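Local structure of nickel-dependent hydrogenase large subunit (Allochromatium vinosum, 3MYR) at residues I41-K46 with G348-E353; H492-E497 with A502-V507. The protein takes up and oxidises molecular hydrogen at a nickel-iron centre, as the large subunit of a heterodimeric membrane-bound hydrogenase, passing the electrons to an acceptor. One frame throughout, in Å; residues are numbered along the deposited sequence.

Contact 1 of 2, residues I41-K46 with G348-E353; sequences IETILK and GQTNLE. With MG (magnesium ion), chain O.
E42 and T350 form a small polar contact between the short helix 41-44 and a loop that follows strand 324-327, beside the magnesium site of the large subunit. The hydroxyl of T350 donates to the carboxylate of E42, with OG1 2.6 Å from OE1. It comes from above the carboxylate plane, 47° out of it, and the two side chains cross at about a right angle. The other oxygen, E42 OE2, binds the magnesium ion at 2.0 Å. CG of E42 stands anti to its carbonyl carbon (chi1 -71°), and the chain beyond it is extended, long enough to carry the acid from the helix to the metal. Water 1, itself a magnesium ligand, donates to E42 OE1 at 2.6 Å; A506 O, H561 NE2 and waters 4 and 5 complete the six ligands of the ion. Threonine suits its place because OG1 can also accept: K377 NZ and Q505 NE2 both bond to it. One helix residue further on, water 2 links T43 OG1 (2.8 Å) to T350 O (3.3 Å), and water 3 joins K46 NZ to G348 O. The helix also packs against the small subunit, T43 meeting P124 of that chain. With one oxygen on the metal and the other held by a hydroxyl and a metal-bound water, the carboxylate of E42 is probably fixed in rotation, its negative charge partly balanced by the magnesium ion.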
ATOM      1  N   ILE B  41       8.905  -7.169 -11.171  1.00 22.93           N
ATOM      2  CA  ILE B  41       7.753  -8.038 -11.213  1.00 21.45           C
ATOM      3  C   ILE B  41       7.207  -8.246 -12.649  1.00 23.90           C
ATOM      4  O   ILE B  41       6.700  -9.328 -13.004  1.00 21.82           O
ATOM      5  CB  ILE B  41       6.678  -7.509 -10.227  1.00 23.18           C
ATOM      6  CG1 ILE B  41       7.261  -7.616  -8.808  1.00 22.44           C
ATOM      7  CG2 ILE B  41       5.290  -8.339 -10.413  1.00 19.77           C
ATOM      8  CD1 ILE B  41       6.454  -6.872  -7.711  1.00 24.42           C
ATOM      9  N   GLU B  42       7.324  -7.231 -13.493  1.00 22.70           N
ATOM     10  CA  GLU B  42       6.842  -7.404 -14.869  1.00 23.52           C
ATOM     11  C   GLU B  42       7.564  -8.554 -15.573  1.00 24.76           C
ATOM     12  O   GLU B  42       6.956  -9.347 -16.302  1.00 23.92           O
ATOM     13  CB  GLU B  42       6.944  -6.076 -15.649  1.00 23.55           C
ATOM     14  CG  GLU B  42       5.910  -4.996 -15.189  1.00 23.62           C
ATOM     15  CD  GLU B  42       6.404  -3.558 -15.460  1.00 22.74           C
ATOM     16  OE1 GLU B  42       7.660  -3.420 -15.542  1.00 19.98           O
ATOM     17  OE2 GLU B  42       5.569  -2.579 -15.530  1.00 20.42           O
ATOM     18  N   THR B  43       8.855  -8.657 -15.301  1.00 23.88           N
ATOM     19  CA  THR B  43       9.707  -9.678 -15.891  1.00 23.87           C
ATOM     20  C   THR B  43       9.375 -11.023 -15.287  1.00 22.96           C
ATOM     21  O   THR B  43       9.259 -12.019 -16.017  1.00 21.39           O
ATOM     22  CB  THR B  43      11.147  -9.304 -15.575  1.00 25.96           C
ATOM     23  OG1 THR B  43      11.439  -8.085 -16.278  1.00 26.24           O
ATOM     24  CG2 THR B  43      12.152 -10.405 -16.008  1.00 26.38           C
ATOM     25  N   ILE B  44       9.095 -11.033 -13.979  1.00 20.06           N
ATOM     26  CA  ILE B  44       8.680 -12.280 -13.294  1.00 19.56           C
ATOM     27  C   ILE B  44       7.435 -12.917 -13.901  1.00 20.69           C
ATOM     28  O   ILE B  44       7.368 -14.156 -14.101  1.00 22.18           O
ATOM     29  CB  ILE B  44       8.591 -12.054 -11.790  1.00 19.98           C
ATOM     30  CG1 ILE B  44      10.034 -11.836 -11.270  1.00 17.58           C
ATOM     31  CG2 ILE B  44       7.908 -13.300 -11.023  1.00 14.29           C
ATOM     32  CD1 ILE B  44      10.107 -11.149  -9.853  1.00 17.27           C
ATOM     33  N   LEU B  45       6.503 -12.086 -14.352  1.00 20.16           N
ATOM     34  CA  LEU B  45       5.260 -12.614 -14.950  1.00 21.59           C
ATOM     35  C   LEU B  45       5.363 -13.289 -16.276  1.00 23.04           C
ATOM     36  O   LEU B  45       4.408 -13.965 -16.637  1.00 22.62           O
ATOM     37  CB  LEU B  45       4.242 -11.480 -15.160  1.00 19.27           C
ATOM     38  CG  LEU B  45       3.678 -10.886 -13.894  1.00 27.16           C
ATOM     39  CD1 LEU B  45       3.170  -9.469 -14.150  1.00 25.85           C
ATOM     40  CD2 LEU B  45       2.592 -11.894 -13.252  1.00 24.79           C
ATOM     41  N   LYS B  46       6.364 -12.928 -17.108  1.00 23.82           N
ATOM     42  CA  LYS B  46       6.395 -13.439 -18.471  1.00 26.33           C
ATOM     43  C   LYS B  46       6.278 -14.966 -18.451  1.00 25.19           C
ATOM     44  O   LYS B  46       6.964 -15.604 -17.668  1.00 23.80           O
ATOM     45  CB  LYS B  46       7.724 -13.081 -19.200  1.00 26.67           C
ATOM     46  CG  LYS B  46       7.883 -11.566 -19.436  1.00 37.88           C
ATOM     47  CD  LYS B  46       8.409 -11.183 -20.840  1.00 44.19           C
ATOM     48  CE  LYS B  46       8.215  -9.637 -21.058  1.00 47.31           C
ATOM     49  NZ  LYS B  46       7.844  -9.207 -22.485  1.00 52.85           N
ATOM     50  N   GLY B 348       5.798  -2.197 -23.832  1.00 25.27           N
ATOM     51  CA  GLY B 348       6.714  -1.767 -22.752  1.00 25.36           C
ATOM     52  C   GLY B 348       7.857  -2.731 -22.655  1.00 24.40           C
ATOM     53  O   GLY B 348       7.709  -3.896 -23.014  1.00 22.26           O
ATOM     54  N   GLN B 349       8.962  -2.281 -22.071  1.00 24.89           N
ATOM     55  CA  GLN B 349      10.112  -3.176 -21.871  1.00 25.69           C
ATOM     56  C   GLN B 349      10.680  -2.846 -20.511  1.00 25.82           C
ATOM     57  O   GLN B 349      10.685  -1.646 -20.133  1.00 25.61           O
ATOM     58  CB  GLN B 349      11.222  -2.887 -22.916  1.00 26.05           C
ATOM     59  CG  GLN B 349      10.856  -3.206 -24.351  1.00 27.80           C
ATOM     60  CD  GLN B 349      12.011  -2.859 -25.320  1.00 29.28           C
ATOM     61  OE1 GLN B 349      13.196  -2.860 -24.947  1.00 26.47           O
ATOM     62  NE2 GLN B 349      11.661  -2.597 -26.573  1.00 31.80           N
ATOM     63  N   THR B 350      11.157  -3.879 -19.800  1.00 24.21           N
ATOM     64  CA  THR B 350      11.647  -3.707 -18.425  1.00 26.81           C
ATOM     65  C   THR B 350      12.987  -4.454 -18.359  1.00 28.24           C
ATOM     66  O   THR B 350      13.035  -5.636 -17.982  1.00 25.18           O
ATOM     67  CB  THR B 350      10.601  -4.198 -17.352  1.00 26.07           C
ATOM     68  OG1 THR B 350       9.358  -3.504 -17.565  1.00 27.07           O
ATOM     69  CG2 THR B 350      11.067  -3.850 -15.951  1.00 24.27           C
ATOM     70  N   ASN B 351      14.022  -3.810 -18.912  1.00 26.54           N
ATOM     71  CA  ASN B 351      15.369  -4.381 -18.912  1.00 28.85           C
ATOM     72  C   ASN B 351      16.204  -3.519 -17.948  1.00 27.66           C
ATOM     73  O   ASN B 351      16.480  -2.362 -18.247  1.00 28.34           O
ATOM     74  CB  ASN B 351      16.011  -4.319 -20.319  1.00 28.94           C
ATOM     75  CG  ASN B 351      15.129  -4.983 -21.407  1.00 32.66           C
ATOM     76  OD1 ASN B 351      14.754  -6.139 -21.272  1.00 36.55           O
ATOM     77  ND2 ASN B 351      14.790  -4.246 -22.448  1.00 34.17           N
ATOM     78  N   LEU B 352      16.554  -4.064 -16.798  1.00 26.38           N
ATOM     79  CA  LEU B 352      17.174  -3.261 -15.711  1.00 27.33           C
ATOM     80  C   LEU B 352      18.612  -2.908 -16.086  1.00 29.19           C
ATOM     81  O   LEU B 352      19.366  -3.791 -16.428  1.00 29.87           O
ATOM     82  CB  LEU B 352      17.203  -4.044 -14.384  1.00 26.41           C
ATOM     83  CG  LEU B 352      15.901  -4.712 -13.898  1.00 26.87           C
ATOM     84  CD1 LEU B 352      16.039  -5.192 -12.424  1.00 24.01           C
ATOM     85  CD2 LEU B 352      14.796  -3.704 -13.956  1.00 23.86           C
ATOM     86  N   GLU B 353      18.998  -1.639 -15.995  1.00 27.42           N
ATOM     87  CA  GLU B 353      20.367  -1.264 -16.352  1.00 30.26           C
ATOM     88  C   GLU B 353      20.869  -0.110 -15.470  1.00 29.67           C
ATOM     89  O   GLU B 353      20.664   1.046 -15.762  1.00 31.07           O
ATOM     90  CB  GLU B 353      20.488  -0.919 -17.837  1.00 29.80           C
ATOM     91  CG  GLU B 353      21.966  -0.703 -18.281  1.00 33.05           C
ATOM     92  CD  GLU B 353      22.948  -1.809 -17.812  1.00 37.99           C
ATOM     93  OE1 GLU B 353      22.708  -2.944 -18.234  1.00 43.14           O
ATOM     94  OE2 GLU B 353      23.971  -1.575 -17.069  1.00 33.28           O
TER
HETATM   95 MG    MG O2006       5.795  -0.627 -15.154  1.00 13.41          MG
HETATM   96  O   HOH W   1       7.922  -0.870 -15.307  1.00 12.16           O
HETATM   97  O   HOH W   2      11.167  -8.070 -19.090  1.00 24.94           O
HETATM   98  O   HOH W   3       8.814  -6.682 -22.240  1.00 29.76           O
HETATM   99  O   HOH W   4       5.741  -0.382 -17.200  1.00 14.13           O
HETATM  100  O   HOH W   5       6.117   1.425 -14.908  1.00 15.32           O

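Contact 2 of 2, residues H492-E497 with A502-V507; sequences HWIVIE and ANYQAV. With MG (magnesium ion), chain O.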
ATOM      1  N   HIS B 492      -2.954  -1.873 -16.046  1.00 17.25           N
ATOM      2  CA  HIS B 492      -2.135  -3.017 -16.322  1.00 19.37           C
ATOM      3  C   HIS B 492      -2.424  -3.347 -17.772  1.00 22.13           C
ATOM      4  O   HIS B 492      -3.581  -3.608 -18.117  1.00 20.36           O
ATOM      5  CB  HIS B 492      -2.532  -4.210 -15.472  1.00 17.88           C
ATOM      6  CG  HIS B 492      -2.144  -4.080 -14.025  1.00 19.22           C
ATOM      7  ND1 HIS B 492      -2.145  -5.147 -13.165  1.00 18.86           N
ATOM      8  CD2 HIS B 492      -1.698  -3.018 -13.306  1.00 19.02           C
ATOM      9  CE1 HIS B 492      -1.747  -4.751 -11.967  1.00 20.05           C
ATOM     10  NE2 HIS B 492      -1.426  -3.472 -12.040  1.00 19.04           N
ATOM     11  N   TRP B 493      -1.386  -3.352 -18.618  1.00 20.90           N
ATOM     12  CA  TRP B 493      -1.608  -3.742 -20.017  1.00 22.28           C
ATOM     13  C   TRP B 493      -1.068  -5.163 -20.191  1.00 23.12           C
ATOM     14  O   TRP B 493       0.100  -5.417 -19.867  1.00 24.28           O
ATOM     15  CB  TRP B 493      -0.841  -2.789 -20.920  1.00 21.52           C
ATOM     16  CG  TRP B 493      -1.518  -1.472 -21.121  1.00 19.50           C
ATOM     17  CD1 TRP B 493      -2.185  -1.073 -22.262  1.00 25.62           C
ATOM     18  CD2 TRP B 493      -1.499  -0.329 -20.243  1.00 19.84           C
ATOM     19  NE1 TRP B 493      -2.606   0.221 -22.122  1.00 25.34           N
ATOM     20  CE2 TRP B 493      -2.223   0.694 -20.890  1.00 21.65           C
ATOM     21  CE3 TRP B 493      -1.045  -0.111 -18.907  1.00 21.71           C
ATOM     22  CZ2 TRP B 493      -2.427   1.954 -20.308  1.00 23.34           C
ATOM     23  CZ3 TRP B 493      -1.220   1.133 -18.331  1.00 19.56           C
ATOM     24  CH2 TRP B 493      -1.922   2.162 -19.024  1.00 20.99           C
ATOM     25  N   ILE B 494      -1.895  -6.082 -20.669  1.00 23.23           N
ATOM     26  CA  ILE B 494      -1.436  -7.492 -20.805  1.00 22.96           C
ATOM     27  C   ILE B 494      -1.500  -7.925 -22.272  1.00 22.05           C
ATOM     28  O   ILE B 494      -2.441  -7.589 -22.994  1.00 22.12           O
ATOM     29  CB  ILE B 494      -2.256  -8.452 -19.955  1.00 22.82           C
ATOM     30  CG1 ILE B 494      -1.695  -9.878 -20.016  1.00 21.95           C
ATOM     31  CG2 ILE B 494      -3.752  -8.447 -20.400  1.00 21.90           C
ATOM     32  CD1 ILE B 494      -2.410 -10.855 -18.987  1.00 20.71           C
ATOM     33  N   VAL B 495      -0.539  -8.732 -22.677  1.00 22.94           N
ATOM     34  CA  VAL B 495      -0.598  -9.341 -23.974  1.00 23.17           C
ATOM     35  C   VAL B 495      -0.487 -10.817 -23.762  1.00 23.42           C
ATOM     36  O   VAL B 495       0.473 -11.292 -23.104  1.00 24.22           O
ATOM     37  CB  VAL B 495       0.591  -8.829 -24.882  1.00 22.56           C
ATOM     38  CG1 VAL B 495       0.644  -9.544 -26.217  1.00 23.55           C
ATOM     39  CG2 VAL B 495       0.503  -7.306 -25.038  1.00 23.31           C
ATOM     40  N   ILE B 496      -1.435 -11.546 -24.342  1.00 23.98           N
ATOM     41  CA  ILE B 496      -1.527 -12.995 -24.122  1.00 24.62           C
ATOM     42  C   ILE B 496      -1.251 -13.756 -25.398  1.00 26.18           C
ATOM     43  O   ILE B 496      -1.824 -13.450 -26.467  1.00 28.48           O
ATOM     44  CB  ILE B 496      -2.922 -13.456 -23.604  1.00 24.36           C
ATOM     45  CG1 ILE B 496      -3.236 -12.848 -22.211  1.00 23.13           C
ATOM     46  CG2 ILE B 496      -2.982 -14.974 -23.522  1.00 21.44           C
ATOM     47  CD1 ILE B 496      -4.743 -12.861 -21.914  1.00 23.62           C
ATOM     48  N   GLU B 497      -0.378 -14.745 -25.319  1.00 25.77           N
ATOM     49  CA  GLU B 497      -0.145 -15.604 -26.485  1.00 28.41           C
ATOM     50  C   GLU B 497      -0.203 -17.055 -26.057  1.00 27.86           C
ATOM     51  O   GLU B 497       0.495 -17.475 -25.133  1.00 28.25           O
ATOM     52  CB  GLU B 497       1.211 -15.300 -27.192  1.00 29.37           C
ATOM     53  CG  GLU B 497       1.336 -13.822 -27.576  1.00 35.35           C
ATOM     54  CD  GLU B 497       2.665 -13.467 -28.329  1.00 49.04           C
ATOM     55  OE1 GLU B 497       3.642 -14.232 -28.221  1.00 49.64           O
ATOM     56  OE2 GLU B 497       2.758 -12.372 -28.952  1.00 51.90           O
ATOM     57  N   ALA B 502       2.618 -12.918 -22.577  1.00 22.46           N
ATOM     58  CA  ALA B 502       3.730 -12.567 -23.449  1.00 23.68           C
ATOM     59  C   ALA B 502       4.306 -11.203 -23.039  1.00 24.02           C
ATOM     60  O   ALA B 502       5.504 -10.978 -23.108  1.00 25.30           O
ATOM     61  CB  ALA B 502       3.265 -12.498 -24.915  1.00 24.53           C
ATOM     62  N   ASN B 503       3.459 -10.297 -22.603  1.00 22.11           N
ATOM     63  CA  ASN B 503       3.951  -9.073 -21.984  1.00 22.90           C
ATOM     64  C   ASN B 503       2.953  -8.678 -20.914  1.00 20.58           C
ATOM     65  O   ASN B 503       1.722  -8.854 -21.068  1.00 20.12           O
ATOM     66  CB  ASN B 503       4.060  -7.922 -23.025  1.00 22.28           C
ATOM     67  CG  ASN B 503       5.026  -6.805 -22.569  1.00 28.15           C
ATOM     68  OD1 ASN B 503       5.643  -6.918 -21.501  1.00 28.44           O
ATOM     69  ND2 ASN B 503       5.111  -5.704 -23.341  1.00 23.24           N
ATOM     70  N   TYR B 504       3.463  -8.025 -19.888  1.00 21.59           N
ATOM     71  CA  TYR B 504       2.602  -7.474 -18.883  1.00 21.91           C
ATOM     72  C   TYR B 504       3.288  -6.181 -18.425  1.00 22.03           C
ATOM     73  O   TYR B 504       4.396  -6.192 -17.882  1.00 22.52           O
ATOM     74  CB  TYR B 504       2.453  -8.490 -17.741  1.00 19.88           C
ATOM     75  CG  TYR B 504       1.265  -8.199 -16.833  1.00 23.33           C
ATOM     76  CD1 TYR B 504       0.137  -9.054 -16.811  1.00 20.98           C
ATOM     77  CD2 TYR B 504       1.263  -7.075 -15.992  1.00 19.91           C
ATOM     78  CE1 TYR B 504      -0.921  -8.828 -15.955  1.00 21.00           C
ATOM     79  CE2 TYR B 504       0.185  -6.848 -15.136  1.00 19.29           C
ATOM     80  CZ  TYR B 504      -0.904  -7.765 -15.119  1.00 21.77           C
ATOM     81  OH  TYR B 504      -2.037  -7.521 -14.346  1.00 21.32           O
ATOM     82  N   GLN B 505       2.611  -5.059 -18.550  1.00 20.08           N
ATOM     83  CA  GLN B 505       3.260  -3.828 -18.121  1.00 21.15           C
ATOM     84  C   GLN B 505       2.308  -3.052 -17.187  1.00 21.48           C
ATOM     85  O   GLN B 505       1.153  -2.752 -17.549  1.00 22.00           O
ATOM     86  CB  GLN B 505       3.598  -2.979 -19.409  1.00 21.13           C
ATOM     87  CG  GLN B 505       4.736  -3.632 -20.203  1.00 21.28           C
ATOM     88  CD  GLN B 505       6.074  -3.491 -19.434  1.00 26.48           C
ATOM     89  OE1 GLN B 505       6.361  -2.425 -18.869  1.00 24.90           O
ATOM     90  NE2 GLN B 505       6.932  -4.480 -19.541  1.00 25.73           N
ATOM     91  N   ALA B 506       2.805  -2.655 -16.039  1.00 20.01           N
ATOM     92  CA  ALA B 506       1.996  -1.838 -15.143  1.00 19.87           C
ATOM     93  C   ALA B 506       2.500  -0.412 -15.216  1.00 20.13           C
ATOM     94  O   ALA B 506       3.695  -0.174 -15.168  1.00 19.71           O
ATOM     95  CB  ALA B 506       2.073  -2.349 -13.659  1.00 18.22           C
ATOM     96  N   VAL B 507       1.574   0.537 -15.286  1.00 20.44           N
ATOM     97  CA  VAL B 507       1.912   1.932 -15.061  1.00 20.64           C
ATOM     98  C   VAL B 507       1.019   2.373 -13.917  1.00 19.96           C
ATOM     99  O   VAL B 507      -0.202   2.351 -14.003  1.00 21.37           O
ATOM    100  CB  VAL B 507       1.635   2.801 -16.293  1.00 18.21           C
ATOM    101  CG1 VAL B 507       2.152   4.217 -16.046  1.00 17.90           C
ATOM    102  CG2 VAL B 507       2.268   2.162 -17.592  1.00 19.62           C
TER
HETATM  103 MG    MG O2006       5.795  -0.627 -15.154  1.00 13.41          MG
HETATM  104  O   HOH W   4       5.741  -0.382 -17.200  1.00 14.13           O
HETATM  105  O   HOH W   5       6.117   1.425 -14.908  1.00 15.32           O
HETATM  106  O   HOH W   1       7.922  -0.870 -15.307  1.00 12.16           O
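V495 O is gripped by two backbone donors of the facing strand, A502 N at 2.7 Å and N503 N at 3.2 Å. Two residues thus face one, a classic beta bulge near the turn of the antiparallel hairpin formed by strands 488-497 and 500-507. Beyond it the register is regular: W493 and Q505 exchange two N-H...O bonds, W493 N reaching Q505 O at 2.8 Å and 173°. On the face carrying H492, I494 and Y504, the phenol swings toward the neighbouring strand, CG anti to the backbone N (chi1 -163°). Its OH is hydrogen-bonded to H492 ND1 at 2.7 Å, near the imidazole plane, the two rings inclined at 69°. CD1, across the ring from the CE2 that nears H492, rests 3.8 Å from I494 CG1. S72 also bonds the hydroxyl. A phenylalanine in place of Y504 would probably leave H492 ND1 and S72 without this shared partner, and the imidazole freer to turn. The other face carries the indole of W493, whose CZ3 packs 3.7 Å from V507 CG2 while NE1 bonds L318 O. Magnesium takes the backbone carbonyl A506 O at 2.1 Å, so the side chain need not coordinate, and the A506 methyl packs against the H492 imidazole. Q505 OE1 accepts from metal-bound water 4. One hairpin therefore serves two centres: a strand carbonyl binds magnesium, while the Y504 hydroxyl probably steadies the H492 imidazole, hydrogen-bonded through NE2 to H68 of the nickel-iron pocket.

How the contacts relate
From the N terminus, helix 41-44 comes first, and contact 1 closes a loop of some 300 residues, rich in helix and poor in strand, when 348-353 returns to it. Contact 2 opens only later and closes a short hairpin turn, so the two lie in series, neither nested nor crossed. In space their centres are 10 Å apart. They share the magnesium ion and waters 1, 4 and 5, and they touch directly: E42 OE2 lies 2.8 Å from A506 N and K46 NZ 3.0 Å from A502 O, both probable hydrogen bonds. Together with the C-terminal H561, they tie an early helix, a mid-chain loop and the late hairpin around one metal.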